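Local coordinates for protein multicopper oxidase (Uncultured bacterium, PDB 4E9X) that probably oxidises phenolic or similar substrates at a mononuclear copper centre and passes the electrons to a copper cluster that reduces dioxygen to water, at residues 6-15 against 307-318. Numbering follows the deposited sequence. Where two conformers were deposited one is given.
Sequences FDMTIEEVTI and MFDHDGFKGEFE
Glu316 N gives Thr14 O a hydrogen bond of 2.8 Å, nearly straight at 168° about the hydrogen. The return bond, Thr14 N to Glu316 O, measures 2.9 Å. Val13 CA also lies 3.2 Å from Glu316 O, a bent and weak CA-H...O contact. Together the two N-H...O bonds make Thr14 and Glu316 an antiparallel hydrogen-bonded pair. Two residues from the pair on each segment, a water bridges the backbones, donating to Glu12 O and accepting from Glu318 N.

Beside this pair the Phe317 ring turns one face to Val13. CG1 of the valine, anti to its own carbonyl carbon (chi1 -62°), sits over the middle of that face, 3.9 Å from the centroid, a CH-pi contact. Glu11 comes at the ring's edge, Glu11 OE1 3.3 Å from Phe317 CE1, with its carboxylate turned 65° from the ring plane. Its other oxygen, OE2, takes bonds from Thr9 OG1, through the anti lone pair, and from Asn52 ND2. An alanine in place of Glu11 would probably leave Thr9 OG1 and Asn52 without this acceptor and open a gap along the Phe317 edge.

In the fold, the C-terminal tail thus pairs with strand 3-18, which also runs antiparallel to 21-28 and parallel to 44-51 in the N-terminal cupredoxin domain. Gly315 fits close here, its CA 3.6 Å from Ile15 CG2; a CB would clash with Val13, Thr14 O and Ile15.

At the other end of the contact Met307 still belongs to strand 306-308, an outermost strand, within this chain, of the domain's second sheet. Met307 CB lies over one face of the Phe6 ring, toward its rim, while SD stands oblique to that ring in a Met-aromatic contact. Ile37 of strand 36-40 touches both side chains.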
loop_
_atom_site.group_PDB
_atom_site.type_symbol
_atom_site.label_atom_id
_atom_site.label_comp_id
_atom_site.label_asym_id
_atom_site.label_seq_id
_atom_site.Cartn_x
_atom_site.Cartn_y
_atom_site.Cartn_z
ATOM N N PHE A 6 -13.042 -25.350 -21.897
ATOM C CA PHE A 6 -12.070 -25.951 -21.022
ATOM C C PHE A 6 -12.705 -26.782 -19.940
ATOM O O PHE A 6 -13.771 -26.388 -19.475
ATOM C CB PHE A 6 -11.221 -24.845 -20.343
ATOM C CG PHE A 6 -10.584 -23.947 -21.403
ATOM C CD1 PHE A 6 -9.756 -24.443 -22.396
ATOM C CD2 PHE A 6 -10.805 -22.599 -21.398
ATOM C CE1 PHE A 6 -9.159 -23.646 -23.337
ATOM C CE2 PHE A 6 -10.228 -21.778 -22.362
ATOM C CZ PHE A 6 -9.396 -22.290 -23.366
ATOM N N ASP A 7 -12.048 -27.863 -19.541
ATOM C CA ASP A 7 -12.569 -28.688 -18.457
ATOM C C ASP A 7 -11.586 -28.543 -17.277
ATOM O O ASP A 7 -10.391 -28.811 -17.457
ATOM C CB ASP A 7 -12.713 -30.151 -18.840
ATOM C CG ASP A 7 -13.807 -30.418 -19.841
ATOM O OD1 ASP A 7 -14.955 -29.903 -19.679
ATOM O OD2 ASP A 7 -13.627 -31.176 -20.843
ATOM N N MET A 8 -12.074 -28.065 -16.135
ATOM C CA MET A 8 -11.165 -27.866 -15.015
ATOM C C MET A 8 -11.656 -28.685 -13.827
ATOM O O MET A 8 -12.864 -28.936 -13.727
ATOM C CB MET A 8 -11.042 -26.385 -14.659
ATOM C CG MET A 8 -10.006 -26.053 -13.579
ATOM S SD MET A 8 -9.985 -24.237 -13.318
ATOM C CE MET A 8 -10.631 -23.867 -14.960
ATOM N N THR A 9 -10.770 -29.143 -12.974
ATOM C CA THR A 9 -11.184 -29.821 -11.740
ATOM C C THR A 9 -10.588 -29.015 -10.561
ATOM O O THR A 9 -9.768 -28.094 -10.753
ATOM C CB THR A 9 -10.707 -31.258 -11.586
ATOM O OG1 THR A 9 -9.263 -31.266 -11.504
ATOM C CG2 THR A 9 -11.152 -32.076 -12.817
ATOM N N ILE A 10 -11.079 -29.352 -9.390
ATOM C CA ILE A 10 -10.624 -28.807 -8.136
ATOM C C ILE A 10 -10.174 -30.008 -7.299
ATOM O O ILE A 10 -11.021 -30.908 -7.151
ATOM C CB ILE A 10 -11.642 -27.950 -7.378
ATOM C CG1 ILE A 10 -12.386 -26.973 -8.285
ATOM C CG2 ILE A 10 -10.947 -27.167 -6.267
ATOM C CD1 ILE A 10 -13.477 -26.189 -7.560
ATOM N N GLU A 11 -8.958 -30.043 -6.807
ATOM C CA GLU A 11 -8.363 -31.237 -6.204
ATOM C C GLU A 11 -7.775 -30.937 -4.841
ATOM O O GLU A 11 -7.245 -29.834 -4.636
ATOM C CB GLU A 11 -7.223 -31.792 -7.098
ATOM C CG GLU A 11 -7.703 -32.078 -8.523
ATOM C CD GLU A 11 -8.636 -33.256 -8.700
ATOM O OE1 GLU A 11 -8.793 -34.091 -7.784
ATOM O OE2 GLU A 11 -9.271 -33.356 -9.815
ATOM N N GLU A 12 -7.808 -31.916 -3.924
ATOM C CA GLU A 12 -7.082 -31.805 -2.677
ATOM C C GLU A 12 -5.694 -32.396 -2.907
ATOM O O GLU A 12 -5.543 -33.584 -3.150
ATOM C CB GLU A 12 -7.794 -32.585 -1.554
ATOM C CG GLU A 12 -9.126 -31.933 -1.233
ATOM C CD GLU A 12 -9.923 -32.567 -0.126
ATOM O OE1 GLU A 12 -9.481 -33.568 0.491
ATOM O OE2 GLU A 12 -11.012 -32.021 0.171
ATOM N N VAL A 13 -4.692 -31.507 -2.838
ATOM C CA VAL A 13 -3.306 -31.923 -2.986
ATOM C C VAL A 13 -2.472 -31.193 -1.953
ATOM O O VAL A 13 -2.932 -30.213 -1.317
ATOM C CB VAL A 13 -2.747 -31.665 -4.414
ATOM C CG1 VAL A 13 -3.512 -32.462 -5.454
ATOM C CG2 VAL A 13 -2.781 -30.167 -4.777
ATOM N N THR A 14 -1.245 -31.688 -1.765
ATOM C CA THR A 14 -0.245 -31.031 -0.912
ATOM C C THR A 14 0.941 -30.551 -1.784
ATOM O O THR A 14 1.472 -31.307 -2.595
ATOM C CB THR A 14 0.246 -32.045 0.151
ATOM O OG1 THR A 14 -0.864 -32.452 0.970
ATOM C CG2 THR A 14 1.324 -31.465 1.057
ATOM N N ILE A 15 1.318 -29.303 -1.547
ATOM C CA ILE A 15 2.413 -28.720 -2.294
ATOM C C ILE A 15 3.558 -28.421 -1.370
ATOM O O ILE A 15 3.348 -28.213 -0.197
ATOM C CB ILE A 15 1.983 -27.422 -3.079
ATOM C CG1 ILE A 15 1.371 -26.398 -2.140
ATOM C CG2 ILE A 15 1.045 -27.811 -4.209
ATOM C CD1 ILE A 15 1.201 -25.026 -2.814
ATOM N N MET A 307 -5.679 -23.739 -22.525
ATOM C CA MET A 307 -5.501 -23.884 -21.083
ATOM C C MET A 307 -4.296 -24.804 -20.857
ATOM O O MET A 307 -4.174 -25.900 -21.466
ATOM C CB MET A 307 -6.750 -24.364 -20.357
ATOM C CG MET A 307 -6.435 -24.727 -18.882
ATOM S SD MET A 307 -7.943 -25.405 -18.078
ATOM C CE MET A 307 -8.744 -23.909 -17.657
ATOM N N PHE A 308 -3.348 -24.381 -20.020
ATOM C CA PHE A 308 -2.079 -25.049 -19.862
ATOM C C PHE A 308 -1.807 -25.374 -18.411
ATOM O O PHE A 308 -1.725 -24.493 -17.551
ATOM C CB PHE A 308 -0.892 -24.160 -20.367
ATOM C CG PHE A 308 -1.043 -23.796 -21.818
ATOM C CD1 PHE A 308 -0.344 -24.534 -22.769
ATOM C CD2 PHE A 308 -1.864 -22.743 -22.195
ATOM C CE1 PHE A 308 -0.470 -24.235 -24.114
ATOM C CE2 PHE A 308 -2.005 -22.497 -23.554
ATOM C CZ PHE A 308 -1.298 -23.223 -24.507
ATOM N N ASP A 309 -1.674 -26.677 -18.155
ATOM C CA ASP A 309 -1.176 -27.156 -16.860
ATOM C C ASP A 309 0.346 -27.028 -16.819
ATOM O O ASP A 309 1.003 -26.821 -17.857
ATOM C CB ASP A 309 -1.541 -28.608 -16.562
ATOM C CG ASP A 309 -3.008 -28.881 -16.305
ATOM O OD1 ASP A 309 -3.834 -27.974 -16.361
ATOM O OD2 ASP A 309 -3.341 -30.088 -16.090
ATOM N N HIS A 310 0.908 -27.136 -15.629
ATOM C CA HIS A 310 2.350 -27.138 -15.534
ATOM C C HIS A 310 2.741 -28.059 -14.378
ATOM O O HIS A 310 2.349 -27.849 -13.208
ATOM C CB HIS A 310 2.923 -25.739 -15.301
ATOM C CG HIS A 310 4.421 -25.773 -15.100
ATOM N ND1 HIS A 310 5.233 -26.533 -15.925
ATOM C CD2 HIS A 310 5.183 -25.112 -14.203
ATOM C CE1 HIS A 310 6.490 -26.335 -15.502
ATOM N NE2 HIS A 310 6.484 -25.504 -14.462
ATOM N N ASP A 311 3.546 -29.094 -14.708
ATOM C CA ASP A 311 3.849 -30.056 -13.661
ATOM C C ASP A 311 4.752 -29.485 -12.590
ATOM O O ASP A 311 4.748 -30.004 -11.483
ATOM C CB ASP A 311 4.456 -31.350 -14.239
ATOM C CG ASP A 311 5.643 -31.169 -15.145
ATOM O OD1 ASP A 311 6.312 -30.103 -15.062
ATOM O OD2 ASP A 311 5.878 -32.062 -16.003
ATOM N N GLY A 312 5.489 -28.390 -12.810
ATOM C CA GLY A 312 6.288 -27.803 -11.718
ATOM C C GLY A 312 5.404 -27.225 -10.647
ATOM O O GLY A 312 5.896 -26.933 -9.557
ATOM N N PHE A 313 4.113 -27.031 -10.938
ATOM C CA PHE A 313 3.180 -26.459 -9.946
ATOM C C PHE A 313 2.287 -27.526 -9.343
ATOM O O PHE A 313 1.452 -27.201 -8.474
ATOM C CB PHE A 313 2.275 -25.440 -10.648
ATOM C CG PHE A 313 3.023 -24.241 -11.230
ATOM C CD1 PHE A 313 4.218 -23.807 -10.716
ATOM C CD2 PHE A 313 2.435 -23.555 -12.280
ATOM C CE1 PHE A 313 4.795 -22.672 -11.272
ATOM C CE2 PHE A 313 3.026 -22.420 -12.842
ATOM C CZ PHE A 313 4.235 -21.954 -12.302
ATOM N N LYS A 314 2.389 -28.783 -9.761
ATOM C CA LYS A 314 1.489 -29.825 -9.262
ATOM C C LYS A 314 1.796 -30.304 -7.844
ATOM O O LYS A 314 2.976 -30.405 -7.470
ATOM C CB LYS A 314 1.567 -31.065 -10.180
ATOM C CG LYS A 314 0.816 -30.792 -11.498
ATOM C CD LYS A 314 1.141 -31.998 -12.380
ATOM C CE LYS A 314 0.557 -31.976 -13.745
ATOM N NZ LYS A 314 -0.866 -32.312 -13.577
ATOM N N GLY A 315 0.723 -30.569 -7.069
ATOM C CA GLY A 315 0.928 -31.120 -5.724
ATOM C C GLY A 315 0.667 -32.623 -5.762
ATOM O O GLY A 315 0.363 -33.248 -6.785
ATOM N N GLU A 316 0.807 -33.202 -4.568
ATOM C CA GLU A 316 0.691 -34.635 -4.364
ATOM C C GLU A 316 -0.694 -34.962 -3.802
ATOM O O GLU A 316 -1.163 -34.345 -2.821
ATOM C CB GLU A 316 1.790 -35.101 -3.380
ATOM C CG GLU A 316 3.202 -34.910 -3.913
ATOM C CD GLU A 316 4.280 -35.405 -2.939
ATOM O OE1 GLU A 316 3.949 -35.844 -1.805
ATOM O OE2 GLU A 316 5.460 -35.331 -3.348
ATOM N N PHE A 317 -1.392 -35.931 -4.408
ATOM C CA PHE A 317 -2.666 -36.430 -3.917
ATOM C C PHE A 317 -2.509 -37.269 -2.646
ATOM O O PHE A 317 -1.442 -37.889 -2.470
ATOM C CB PHE A 317 -3.286 -37.327 -4.988
ATOM C CG PHE A 317 -3.873 -36.512 -6.131
ATOM C CD1 PHE A 317 -5.191 -36.091 -6.092
ATOM C CD2 PHE A 317 -3.093 -36.187 -7.232
ATOM C CE1 PHE A 317 -5.770 -35.377 -7.151
ATOM C CE2 PHE A 317 -3.649 -35.451 -8.313
ATOM C CZ PHE A 317 -4.971 -35.031 -8.239
ATOM N N GLU A 318 -3.474 -37.383 -1.751
ATOM C CA GLU A 318 -3.366 -38.388 -0.695
ATOM C C GLU A 318 -3.336 -39.810 -1.222
ATOM O O GLU A 318 -4.057 -39.997 -2.237
ATOM C CB GLU A 318 -4.603 -38.191 0.202
ATOM C CG GLU A 318 -4.510 -36.843 0.918
ATOM C CD GLU A 318 -3.233 -36.818 1.783
ATOM O OE1 GLU A 318 -3.187 -37.616 2.787
ATOM O OE2 GLU A 318 -2.319 -36.030 1.449
HETATM O O HOH W 1 -5.975 -36.030 -2.185
#